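PDB 4MX8: periplasmic binding protein from Xylanimonas cellulosilytica, which probably binds an iron-siderophore or related metal chelate outside the cell membrane and delivers it to an ABC importer, as in its family. Local coordinates for residues G191-D203 with Y213-K226. Residues are numbered along the deposited sequence; the frame is centred on the assembly and turned at random.
Sequences GQLSALSPNTGND and YDVFGVQPVLEDIK
Tyr213 and Asp214 reach Leu196 and Asn199 because each has CG anti to its own carbonyl carbon (chi1 -47° and -65°). The tyrosine is thereby laid along the Leu196-Pro198 backbone, and its hydroxyl donates a hydrogen bond to Leu196 O, with OH 2.7 Å from that oxygen and above the carbonyl plane. A proline suits position 198, where its compact apolar ring sets CD over one face of the phenol, 3.9 Å from the ring centroid, as a CH-pi contact. CG of Pro198 also meets CG of Pro220 at 3.7 Å. Asp214 supplies a carboxylate where a backbone N-H needs an acceptor; its OD2, through the syn lone pair, accepts a hydrogen bond from Asn199 N at 3.0 Å, nearly straight (N-H...O 159°). Alongside the tyrosine hydroxyl, Ile225 packs its branched side chain, CG2 reaching Ala195 CB at 3.8 Å. A phenylalanine in place of Tyr213 would probably keep the proline packing but leave Leu196 O without this donor and Gly185 N without its hydroxyl partner. That second bond ties the ring to strand 183-189, whose Leu184 touches both Tyr213 and Ile225. The contact thus joins the chain running on from edge strand 192-195 to helix 207-214 and to the start of helix 225-229, at the edge of the four-stranded mixed sheet to which strand 192-195 belongs.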
ATOM      1  N   GLY A 191      15.121  13.907  -6.229  1.00 62.38           N
ATOM      2  CA  GLY A 191      16.425  13.704  -6.838  1.00 55.39           C
ATOM      3  C   GLY A 191      17.312  12.847  -5.970  1.00 53.42           C
ATOM      4  O   GLY A 191      18.447  12.545  -6.340  1.00 59.80           O
ATOM      5  N   GLN A 192      16.780  12.458  -4.814  1.00 52.83           N
ATOM      6  CA  GLN A 192      17.496  11.641  -3.844  1.00 55.88           C
ATOM      7  C   GLN A 192      17.146  10.166  -4.011  1.00 54.64           C
ATOM      8  O   GLN A 192      16.114   9.826  -4.582  1.00 59.04           O
ATOM      9  CB  GLN A 192      17.102  12.082  -2.442  1.00 58.47           C
ATOM     10  CG  GLN A 192      18.252  12.206  -1.476  1.00 67.96           C
ATOM     11  CD  GLN A 192      18.630  13.643  -1.240  1.00 72.48           C
ATOM     12  OE1 GLN A 192      19.342  14.243  -2.044  1.00 81.46           O
ATOM     13  NE2 GLN A 192      18.140  14.216  -0.141  1.00 71.01           N
ATOM     14  N   LEU A 193      18.001   9.288  -3.499  1.00 61.43           N
ATOM     15  CA  LEU A 193      17.722   7.849  -3.524  1.00 58.26           C
ATOM     16  C   LEU A 193      17.621   7.275  -2.099  1.00 52.24           C
ATOM     17  O   LEU A 193      18.446   7.568  -1.248  1.00 61.46           O
ATOM     18  CB  LEU A 193      18.794   7.109  -4.345  1.00 42.25           C
ATOM     19  CG  LEU A 193      18.517   6.853  -5.833  1.00 41.50           C
ATOM     20  CD1 LEU A 193      18.180   8.098  -6.569  1.00 42.61           C
ATOM     21  CD2 LEU A 193      19.682   6.184  -6.513  1.00 53.46           C
ATOM     22  N   SER A 194      16.596   6.480  -1.829  1.00 50.86           N
ATOM     23  CA  SER A 194      16.503   5.782  -0.541  1.00 49.68           C
ATOM     24  C   SER A 194      16.467   4.280  -0.795  1.00 39.61           C
ATOM     25  O   SER A 194      15.704   3.811  -1.637  1.00 37.91           O
ATOM     26  CB  SER A 194      15.248   6.199   0.239  1.00 49.33           C
ATOM     27  OG  SER A 194      14.997   7.593   0.122  1.00 50.91           O
ATOM     28  N   ALA A 195      17.299   3.526  -0.087  1.00 42.23           N
ATOM     29  CA  ALA A 195      17.313   2.077  -0.255  1.00 44.31           C
ATOM     30  C   ALA A 195      16.146   1.430   0.481  1.00 45.48           C
ATOM     31  O   ALA A 195      15.939   1.681   1.676  1.00 45.04           O
ATOM     32  CB  ALA A 195      18.631   1.492   0.221  1.00 38.78           C
ATOM     33  N   LEU A 196      15.382   0.604  -0.231  1.00 34.14           N
ATOM     34  CA  LEU A 196      14.366  -0.226   0.417  1.00 44.50           C
ATOM     35  C   LEU A 196      14.976  -1.495   1.009  1.00 40.82           C
ATOM     36  O   LEU A 196      15.919  -2.056   0.482  1.00 39.62           O
ATOM     37  CB  LEU A 196      13.271  -0.605  -0.558  1.00 44.82           C
ATOM     38  CG  LEU A 196      12.548   0.593  -1.121  1.00 31.08           C
ATOM     39  CD1 LEU A 196      11.432   0.111  -2.023  1.00 29.62           C
ATOM     40  CD2 LEU A 196      12.035   1.402   0.015  1.00 31.76           C
ATOM     41  N   SER A 197      14.414  -1.958   2.107  1.00 42.93           N
ATOM     42  CA  SER A 197      15.061  -2.990   2.888  1.00 45.11           C
ATOM     43  C   SER A 197      14.022  -4.036   3.261  1.00 41.15           C
ATOM     44  O   SER A 197      12.876  -3.686   3.558  1.00 52.88           O
ATOM     45  CB  SER A 197      15.655  -2.338   4.144  1.00 50.13           C
ATOM     46  OG  SER A 197      15.919  -3.296   5.151  1.00 65.80           O
ATOM     47  N   PRO A 198      14.398  -5.324   3.239  1.00 37.90           N
ATOM     48  CA  PRO A 198      13.479  -6.342   3.760  1.00 35.49           C
ATOM     49  C   PRO A 198      13.030  -5.958   5.164  1.00 42.74           C
ATOM     50  O   PRO A 198      13.819  -5.440   5.966  1.00 52.90           O
ATOM     51  CB  PRO A 198      14.347  -7.601   3.833  1.00 33.92           C
ATOM     52  CG  PRO A 198      15.386  -7.400   2.861  1.00 34.09           C
ATOM     53  CD  PRO A 198      15.670  -5.914   2.802  1.00 42.88           C
ATOM     54  N   ASN A 199      11.761  -6.191   5.452  1.00 41.70           N
ATOM     55  CA  ASN A 199      11.209  -5.858   6.752  1.00 43.06           C
ATOM     56  C   ASN A 199      11.765  -6.791   7.813  1.00 55.32           C
ATOM     57  O   ASN A 199      11.658  -8.007   7.693  1.00 68.04           O
ATOM     58  CB  ASN A 199       9.694  -5.992   6.700  1.00 46.19           C
ATOM     59  CG  ASN A 199       8.999  -5.256   7.812  1.00 50.77           C
ATOM     60  OD1 ASN A 199       9.616  -4.487   8.558  1.00 53.02           O
ATOM     61  ND2 ASN A 199       7.688  -5.478   7.925  1.00 59.70           N
ATOM     62  N   THR A 200      12.369  -6.214   8.840  1.00 64.62           N
ATOM     63  CA  THR A 200      12.830  -6.979   9.987  1.00 74.12           C
ATOM     64  C   THR A 200      11.917  -6.676  11.177  1.00 83.27           C
ATOM     65  O   THR A 200      11.613  -5.511  11.472  1.00 83.86           O
ATOM     66  CB  THR A 200      14.312  -6.669  10.319  1.00 93.11           C
ATOM     67  OG1 THR A 200      14.510  -5.246  10.400  1.00 87.70           O
ATOM     68  CG2 THR A 200      15.233  -7.260   9.243  1.00 79.70           C
ATOM     69  N   GLY A 201      11.460  -7.731  11.843  1.00 91.31           N
ATOM     70  CA  GLY A 201      10.507  -7.578  12.924  1.00 99.18           C
ATOM     71  C   GLY A 201       9.071  -7.547  12.431  1.00107.61           C
ATOM     72  O   GLY A 201       8.784  -7.822  11.265  1.00100.53           O
ATOM     73  N   ASN A 202       8.158  -7.220  13.334  1.00125.88           N
ATOM     74  CA  ASN A 202       6.751  -7.115  12.986  1.00138.90           C
ATOM     75  C   ASN A 202       6.407  -5.642  12.799  1.00136.19           C
ATOM     76  O   ASN A 202       5.243  -5.294  12.583  1.00148.88           O
ATOM     77  CB  ASN A 202       5.876  -7.752  14.082  1.00150.46           C
ATOM     78  CG  ASN A 202       4.517  -8.238  13.565  1.00150.18           C
ATOM     79  OD1 ASN A 202       4.396  -9.353  13.049  1.00147.41           O
ATOM     80  ND2 ASN A 202       3.484  -7.412  13.733  1.00148.06           N
ATOM     81  N   ASP A 203       7.427  -4.787  12.883  1.00114.34           N
ATOM     82  CA  ASP A 203       7.234  -3.349  12.732  1.00 94.65           C
ATOM     83  C   ASP A 203       6.594  -3.046  11.394  1.00 92.31           C
ATOM     84  O   ASP A 203       7.180  -3.331  10.347  1.00 88.49           O
ATOM     85  CB  ASP A 203       8.553  -2.597  12.825  1.00 95.50           C
ATOM     86  CG  ASP A 203       8.373  -1.091  12.645  1.00100.82           C
ATOM     87  OD1 ASP A 203       9.296  -0.430  12.118  1.00104.33           O
ATOM     88  OD2 ASP A 203       7.307  -0.564  13.030  1.00 95.68           O
ATOM     89  N   TYR A 213      10.907  -7.590  -1.495  1.00 33.56           N
ATOM     90  CA  TYR A 213      11.728  -8.701  -1.025  1.00 29.92           C
ATOM     91  C   TYR A 213      10.884  -9.714  -0.275  1.00 31.78           C
ATOM     92  O   TYR A 213      11.118 -10.914  -0.375  1.00 47.65           O
ATOM     93  CB  TYR A 213      12.840  -8.228  -0.062  1.00 34.64           C
ATOM     94  CG  TYR A 213      13.637  -7.022  -0.492  1.00 32.83           C
ATOM     95  CD1 TYR A 213      14.672  -7.140  -1.397  1.00 39.95           C
ATOM     96  CD2 TYR A 213      13.367  -5.766   0.029  1.00 37.63           C
ATOM     97  CE1 TYR A 213      15.406  -6.034  -1.791  1.00 39.37           C
ATOM     98  CE2 TYR A 213      14.091  -4.656  -0.357  1.00 31.23           C
ATOM     99  CZ  TYR A 213      15.107  -4.798  -1.267  1.00 32.85           C
ATOM    100  OH  TYR A 213      15.833  -3.700  -1.656  1.00 36.70           O
ATOM    101  N   ASP A 214       9.927  -9.221   0.507  1.00 34.09           N
ATOM    102  CA  ASP A 214       9.201 -10.040   1.491  1.00 33.33           C
ATOM    103  C   ASP A 214       8.064 -10.882   0.901  1.00 37.73           C
ATOM    104  O   ASP A 214       7.861 -12.033   1.288  1.00 44.47           O
ATOM    105  CB  ASP A 214       8.642  -9.145   2.595  1.00 30.93           C
ATOM    106  CG  ASP A 214       9.737  -8.471   3.417  1.00 45.29           C
ATOM    107  OD1 ASP A 214      10.837  -9.062   3.574  1.00 43.89           O
ATOM    108  OD2 ASP A 214       9.489  -7.346   3.908  1.00 42.23           O
ATOM    109  N   VAL A 215       7.334 -10.282  -0.031  1.00 28.61           N
ATOM    110  CA  VAL A 215       6.245 -10.927  -0.744  1.00 30.36           C
ATOM    111  C   VAL A 215       6.706 -11.594  -2.057  1.00 42.10           C
ATOM    112  O   VAL A 215       6.388 -12.757  -2.325  1.00 44.10           O
ATOM    113  CB  VAL A 215       5.174  -9.882  -1.094  1.00 32.88           C
ATOM    114  CG1 VAL A 215       4.129 -10.455  -2.058  1.00 31.90           C
ATOM    115  CG2 VAL A 215       4.547  -9.338   0.164  1.00 29.85           C
ATOM    116  N   PHE A 216       7.453 -10.854  -2.873  1.00 35.99           N
ATOM    117  CA  PHE A 216       7.829 -11.335  -4.201  1.00 26.61           C
ATOM    118  C   PHE A 216       9.173 -12.072  -4.289  1.00 37.49           C
ATOM    119  O   PHE A 216       9.471 -12.723  -5.293  1.00 36.28           O
ATOM    120  CB  PHE A 216       7.736 -10.195  -5.211  1.00 26.29           C
ATOM    121  CG  PHE A 216       6.341  -9.667  -5.363  1.00 32.79           C
ATOM    122  CD1 PHE A 216       5.405 -10.347  -6.126  1.00 36.94           C
ATOM    123  CD2 PHE A 216       5.945  -8.524  -4.703  1.00 31.30           C
ATOM    124  CE1 PHE A 216       4.112  -9.871  -6.246  1.00 34.48           C
ATOM    125  CE2 PHE A 216       4.661  -8.034  -4.828  1.00 27.54           C
ATOM    126  CZ  PHE A 216       3.745  -8.703  -5.601  1.00 34.88           C
ATOM    127  N   GLY A 217       9.976 -11.988  -3.238  1.00 27.95           N
ATOM    128  CA  GLY A 217      11.126 -12.855  -3.121  1.00 29.14           C
ATOM    129  C   GLY A 217      12.411 -12.462  -3.830  1.00 31.94           C
ATOM    130  O   GLY A 217      13.296 -13.294  -3.998  1.00 37.41           O
ATOM    131  N   VAL A 218      12.521 -11.206  -4.239  1.00 32.30           N
ATOM    132  CA  VAL A 218      13.778 -10.695  -4.746  1.00 30.16           C
ATOM    133  C   VAL A 218      14.852 -10.849  -3.660  1.00 43.03           C
ATOM    134  O   VAL A 218      14.659 -10.411  -2.519  1.00 46.08           O
ATOM    135  CB  VAL A 218      13.634  -9.204  -5.095  1.00 30.14           C
ATOM    136  CG1 VAL A 218      14.976  -8.612  -5.471  1.00 31.10           C
ATOM    137  CG2 VAL A 218      12.632  -9.009  -6.221  1.00 28.97           C
ATOM    138  N   GLN A 219      15.974 -11.480  -4.004  1.00 35.54           N
ATOM    139  CA  GLN A 219      17.115 -11.565  -3.085  1.00 37.29           C
ATOM    140  C   GLN A 219      17.829 -10.215  -2.948  1.00 39.73           C
ATOM    141  O   GLN A 219      18.264  -9.639  -3.944  1.00 54.74           O
ATOM    142  CB  GLN A 219      18.101 -12.621  -3.582  1.00 45.00           C
ATOM    143  CG  GLN A 219      19.409 -12.730  -2.781  1.00 63.28           C
ATOM    144  CD  GLN A 219      20.199 -14.005  -3.116  1.00 85.63           C
ATOM    145  OE1 GLN A 219      19.619 -15.029  -3.505  1.00 95.04           O
ATOM    146  NE2 GLN A 219      21.523 -13.944  -2.967  1.00 86.44           N
ATOM    147  N   PRO A 220      17.963  -9.702  -1.719  1.00 40.76           N
ATOM    148  CA  PRO A 220      18.587  -8.381  -1.529  1.00 35.10           C
ATOM    149  C   PRO A 220      20.063  -8.376  -1.902  1.00 36.89           C
ATOM    150  O   PRO A 220      20.784  -9.334  -1.639  1.00 38.19           O
ATOM    151  CB  PRO A 220      18.457  -8.136  -0.015  1.00 43.51           C
ATOM    152  CG  PRO A 220      17.541  -9.175   0.489  1.00 35.00           C
ATOM    153  CD  PRO A 220      17.612 -10.338  -0.443  1.00 34.87           C
ATOM    154  N   VAL A 221      20.512  -7.277  -2.488  1.00 41.30           N
ATOM    155  CA  VAL A 221      21.917  -7.108  -2.871  1.00 39.05           C
ATOM    156  C   VAL A 221      22.882  -7.219  -1.685  1.00 41.45           C
ATOM    157  O   VAL A 221      24.030  -7.596  -1.855  1.00 46.08           O
ATOM    158  CB  VAL A 221      22.117  -5.788  -3.629  1.00 39.13           C
ATOM    159  CG1 VAL A 221      22.168  -4.645  -2.657  1.00 47.18           C
ATOM    160  CG2 VAL A 221      23.371  -5.834  -4.474  1.00 40.90           C
ATOM    161  N   LEU A 222      22.395  -6.895  -0.491  1.00 48.55           N
ATOM    162  CA  LEU A 222      23.154  -7.008   0.744  1.00 44.53           C
ATOM    163  C   LEU A 222      22.291  -7.749   1.764  1.00 66.29           C
ATOM    164  O   LEU A 222      21.072  -7.523   1.839  1.00 69.22           O
ATOM    165  CB  LEU A 222      23.504  -5.621   1.270  1.00 43.91           C
ATOM    166  CG  LEU A 222      24.411  -4.775   0.380  1.00 50.67           C
ATOM    167  CD1 LEU A 222      24.570  -3.349   0.895  1.00 45.84           C
ATOM    168  CD2 LEU A 222      25.753  -5.464   0.288  1.00 57.18           C
ATOM    169  N   GLU A 223      22.915  -8.631   2.548  1.00 72.72           N
ATOM    170  CA  GLU A 223      22.182  -9.428   3.538  1.00 72.56           C
ATOM    171  C   GLU A 223      21.621  -8.541   4.642  1.00 73.50           C
ATOM    172  O   GLU A 223      20.650  -8.917   5.306  1.00 77.83           O
ATOM    173  CB  GLU A 223      23.047 -10.550   4.120  1.00 80.29           C
ATOM    174  CG  GLU A 223      24.364 -10.066   4.704  1.00107.03           C
ATOM    175  CD  GLU A 223      25.224 -11.198   5.254  1.00118.83           C
ATOM    176  OE1 GLU A 223      26.392 -10.931   5.633  1.00118.74           O
ATOM    177  OE2 GLU A 223      24.727 -12.346   5.308  1.00118.41           O
ATOM    178  N   ASP A 224      22.230  -7.364   4.821  1.00 67.05           N
ATOM    179  CA  ASP A 224      21.692  -6.339   5.720  1.00 69.87           C
ATOM    180  C   ASP A 224      21.785  -4.930   5.108  1.00 65.05           C
ATOM    181  O   ASP A 224      22.729  -4.179   5.385  1.00 63.84           O
ATOM    182  CB  ASP A 224      22.412  -6.388   7.071  1.00 85.33           C
ATOM    183  CG  ASP A 224      21.571  -5.828   8.208  1.00 93.61           C
ATOM    184  OD1 ASP A 224      21.581  -6.446   9.298  1.00 97.86           O
ATOM    185  OD2 ASP A 224      20.907  -4.780   8.014  1.00 91.16           O
ATOM    186  N   ILE A 225      20.802  -4.575   4.281  1.00 59.52           N
ATOM    187  CA  ILE A 225      20.804  -3.282   3.600  1.00 50.13           C
ATOM    188  C   ILE A 225      20.667  -2.135   4.582  1.00 59.18           C
ATOM    189  O   ILE A 225      21.412  -1.162   4.513  1.00 61.26           O
ATOM    190  CB  ILE A 225      19.684  -3.180   2.551  1.00 46.26           C
ATOM    191  CG1 ILE A 225      19.918  -4.207   1.441  1.00 50.44           C
ATOM    192  CG2 ILE A 225      19.610  -1.773   1.971  1.00 39.60           C
ATOM    193  CD1 ILE A 225      18.751  -4.349   0.489  1.00 42.85           C
ATOM    194  N   LYS A 226      19.715  -2.266   5.501  1.00 66.03           N
ATOM    195  CA  LYS A 226      19.425  -1.223   6.485  1.00 70.13           C
ATOM    196  C   LYS A 226      20.703  -0.769   7.173  1.00 68.84           C
ATOM    197  O   LYS A 226      20.947   0.431   7.335  1.00 71.54           O
ATOM    198  CB  LYS A 226      18.417  -1.740   7.517  1.00 68.41           C
ATOM    199  CG  LYS A 226      17.449  -0.684   8.019  1.00 74.79           C
ATOM    200  CD  LYS A 226      16.220  -1.346   8.607  1.00 89.96           C
ATOM    201  CE  LYS A 226      15.120  -0.330   8.868  1.00102.13           C
ATOM    202  NZ  LYS A 226      13.839  -0.989   9.273  1.00104.24           N
TER